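Local coordinates for outer membrane protein OMP121 (Bacteroides thetaiotaomicron, PDB 5FQ8) that probably imports nutrients across the outer membrane as a TonB-dependent transporter, a calcium-binding beta barrel found in complex with other proteins, at residues V494-I499 with S508-I513. Numbering follows the deposited sequence.
Sequences VNDLTI and SGKTPI
A mixed contact, held by one serine hydroxyl and flanked by carbon packing, closes the base of the loop that joins two antiparallel strands of the barrel, 472-495 and 513-534, with 494-499 leaving the first and 508-513 leading into the second. Its hub is the buried hydroxyl of Ser508, which donates to the backbone carbonyl of Asn495, Ser508 OG lying 2.6 Å from Asn495 O and nearly along the C=O axis (172°). The same oxygen accepts the backbone N-H of Lys510 (Lys510 N to Ser508 OG, 3.0 Å), an ST turn. Serine suits the spot because its short side chain, OG anti to the backbone N (chi1 167°), can both donate across the loop and accept from its own chain. An alanine here would lose both bonds and would probably loosen the hold of the 508-510 turn on the carbonyl of Asn495.

An apolar contact lies beside this polar hub: Val494 crosses Pro512 obliquely, its CG1 3.7 Å from Pro512 CB, the branched valine meeting a rigid ring that has no backbone N-H to leave unpaired. Beyond it, the tip of Ile513, CD1, lies 3.9 Å from Asn495 ND2, which is hydrogen-bonded to Glu493. Past the serine, Asp496 CB comes within 4.2 Å of Lys510 CG, but their charged ends stay too far apart for a salt bridge. Thr498 OG1 bonds to Asn627 of the second subunit, and Pro512 packs on Val514 of that subunit, so the loop base also lies at their interface. One buried hydroxyl thus couples the end of one strand to the turn that leads into the next.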
ATOM      1  N   VAL B 494      -3.199  -1.078  -2.938  1.00 23.55           N
ATOM      2  CA  VAL B 494      -4.129   0.014  -3.203  1.00 23.77           C
ATOM      3  C   VAL B 494      -5.374  -0.563  -3.828  1.00 26.00           C
ATOM      4  O   VAL B 494      -5.307  -1.516  -4.607  1.00 28.23           O
ATOM      5  CB  VAL B 494      -3.550   1.105  -4.130  1.00 24.05           C
ATOM      6  CG1 VAL B 494      -2.500   1.895  -3.422  1.00 24.23           C
ATOM      7  CG2 VAL B 494      -3.015   0.485  -5.376  1.00 24.66           C
ATOM      8  N   ASN B 495      -6.509   0.023  -3.505  1.00 25.09           N
ATOM      9  CA  ASN B 495      -7.771  -0.413  -4.066  1.00 23.78           C
ATOM     10  C   ASN B 495      -8.386   0.705  -4.880  1.00 24.09           C
ATOM     11  O   ASN B 495      -7.945   1.850  -4.838  1.00 24.33           O
ATOM     12  CB  ASN B 495      -8.724  -0.876  -2.966  1.00 23.70           C
ATOM     13  CG  ASN B 495      -8.375  -2.253  -2.452  1.00 26.00           C
ATOM     14  OD1 ASN B 495      -8.910  -3.260  -2.919  1.00 23.27           O
ATOM     15  ND2 ASN B 495      -7.460  -2.312  -1.501  1.00 26.72           N
ATOM     16  N   ASP B 496      -9.396   0.348  -5.657  1.00 24.11           N
ATOM     17  CA  ASP B 496     -10.209   1.329  -6.357  1.00 27.27           C
ATOM     18  C   ASP B 496      -9.335   2.151  -7.308  1.00 24.65           C
ATOM     19  O   ASP B 496      -8.954   3.280  -7.026  1.00 25.79           O
ATOM     20  CB  ASP B 496     -10.956   2.212  -5.348  1.00 24.63           C
ATOM     21  CG  ASP B 496     -12.229   2.773  -5.898  1.00 42.11           C
ATOM     22  OD1 ASP B 496     -12.214   3.252  -7.052  1.00 40.36           O
ATOM     23  OD2 ASP B 496     -13.242   2.732  -5.176  1.00 43.57           O
ATOM     24  N   LEU B 497      -9.033   1.542  -8.451  1.00 24.59           N
ATOM     25  CA  LEU B 497      -8.046   2.091  -9.366  1.00 24.78           C
ATOM     26  C   LEU B 497      -8.622   3.261 -10.145  1.00 25.20           C
ATOM     27  O   LEU B 497      -9.757   3.213 -10.613  1.00 25.32           O
ATOM     28  CB  LEU B 497      -7.556   1.008 -10.320  1.00 24.61           C
ATOM     29  CG  LEU B 497      -7.024  -0.220  -9.598  1.00 24.23           C
ATOM     30  CD1 LEU B 497      -6.582  -1.268 -10.587  1.00 24.12           C
ATOM     31  CD2 LEU B 497      -5.894   0.174  -8.675  1.00 24.19           C
ATOM     32  N   THR B 498      -7.829   4.321 -10.295  1.00 25.47           N
ATOM     33  CA  THR B 498      -8.340   5.502 -10.978  1.00 25.93           C
ATOM     34  C   THR B 498      -8.452   5.258 -12.474  1.00 26.35           C
ATOM     35  O   THR B 498      -9.541   5.334 -13.044  1.00 26.27           O
ATOM     36  CB  THR B 498      -7.460   6.711 -10.689  1.00 26.21           C
ATOM     37  OG1 THR B 498      -7.513   7.019  -9.297  1.00 26.13           O
ATOM     38  CG2 THR B 498      -7.955   7.888 -11.455  1.00 26.72           C
ATOM     39  N   ILE B 499      -7.328   4.981 -13.126  1.00 32.60           N
ATOM     40  CA  ILE B 499      -7.314   4.438 -14.480  1.00 29.25           C
ATOM     41  C   ILE B 499      -7.573   2.945 -14.359  1.00 31.50           C
ATOM     42  O   ILE B 499      -6.818   2.253 -13.667  1.00 38.51           O
ATOM     43  CB  ILE B 499      -5.987   4.738 -15.190  1.00 26.88           C
ATOM     44  CG1 ILE B 499      -5.941   6.196 -15.579  1.00 30.06           C
ATOM     45  CG2 ILE B 499      -5.867   3.938 -16.445  1.00 27.36           C
ATOM     46  CD1 ILE B 499      -4.602   6.699 -15.706  1.00 27.06           C
ATOM     47  N   SER B 508      -4.798   5.244  -7.402  1.00 33.89           N
ATOM     48  CA  SER B 508      -5.961   5.168  -6.534  1.00 36.75           C
ATOM     49  C   SER B 508      -6.150   6.484  -5.808  1.00 35.98           C
ATOM     50  O   SER B 508      -5.179   7.093  -5.356  1.00 41.91           O
ATOM     51  CB  SER B 508      -5.812   4.045  -5.514  1.00 24.86           C
ATOM     52  OG  SER B 508      -6.781   4.161  -4.492  1.00 24.85           O
ATOM     53  N   GLY B 509      -7.404   6.904  -5.683  1.00 35.63           N
ATOM     54  CA  GLY B 509      -7.712   8.084  -4.900  1.00 40.40           C
ATOM     55  C   GLY B 509      -8.169   7.730  -3.506  1.00 25.90           C
ATOM     56  O   GLY B 509      -8.870   8.501  -2.861  1.00 29.07           O
ATOM     57  N   LYS B 510      -7.779   6.565  -3.027  1.00 25.51           N
ATOM     58  CA  LYS B 510      -8.185   6.097  -1.718  1.00 25.35           C
ATOM     59  C   LYS B 510      -6.959   5.716  -0.915  1.00 25.19           C
ATOM     60  O   LYS B 510      -5.846   5.678  -1.428  1.00 25.99           O
ATOM     61  CB  LYS B 510      -9.150   4.925  -1.849  1.00 25.08           C
ATOM     62  CG  LYS B 510     -10.398   5.288  -2.610  1.00 25.28           C
ATOM     63  CD  LYS B 510     -11.626   4.949  -1.816  1.00 34.70           C
ATOM     64  CE  LYS B 510     -12.770   5.883  -2.146  1.00 40.77           C
ATOM     65  NZ  LYS B 510     -12.604   7.216  -1.483  1.00 43.37           N
ATOM     66  N   THR B 511      -7.171   5.451   0.358  1.00 25.13           N
ATOM     67  CA  THR B 511      -6.060   5.148   1.241  1.00 25.04           C
ATOM     68  C   THR B 511      -5.348   3.879   0.788  1.00 24.67           C
ATOM     69  O   THR B 511      -5.999   2.912   0.387  1.00 30.47           O
ATOM     70  CB  THR B 511      -6.559   4.979   2.671  1.00 26.74           C
ATOM     71  OG1 THR B 511      -7.230   6.171   3.066  1.00 39.47           O
ATOM     72  CG2 THR B 511      -5.409   4.715   3.617  1.00 25.02           C
ATOM     73  N   PRO B 512      -4.027   3.860   0.800  1.00 24.67           N
ATOM     74  CA  PRO B 512      -3.307   2.611   0.572  1.00 24.36           C
ATOM     75  C   PRO B 512      -3.116   1.834   1.860  1.00 24.22           C
ATOM     76  O   PRO B 512      -3.117   2.377   2.960  1.00 25.51           O
ATOM     77  CB  PRO B 512      -1.960   3.086   0.024  1.00 25.32           C
ATOM     78  CG  PRO B 512      -1.762   4.390   0.673  1.00 24.84           C
ATOM     79  CD  PRO B 512      -3.126   5.020   0.771  1.00 24.98           C
ATOM     80  N   ILE B 513      -2.936   0.536   1.700  1.00 23.93           N
ATOM     81  CA  ILE B 513      -2.766  -0.373   2.821  1.00 23.80           C
ATOM     82  C   ILE B 513      -1.323  -0.845   2.833  1.00 23.75           C
ATOM     83  O   ILE B 513      -0.837  -1.365   1.830  1.00 23.62           O
ATOM     84  CB  ILE B 513      -3.747  -1.551   2.711  1.00 23.55           C
ATOM     85  CG1 ILE B 513      -5.150  -1.025   2.480  1.00 23.64           C
ATOM     86  CG2 ILE B 513      -3.710  -2.395   3.948  1.00 23.49           C
ATOM     87  CD1 ILE B 513      -6.110  -2.093   2.156  1.00 23.44           C
TER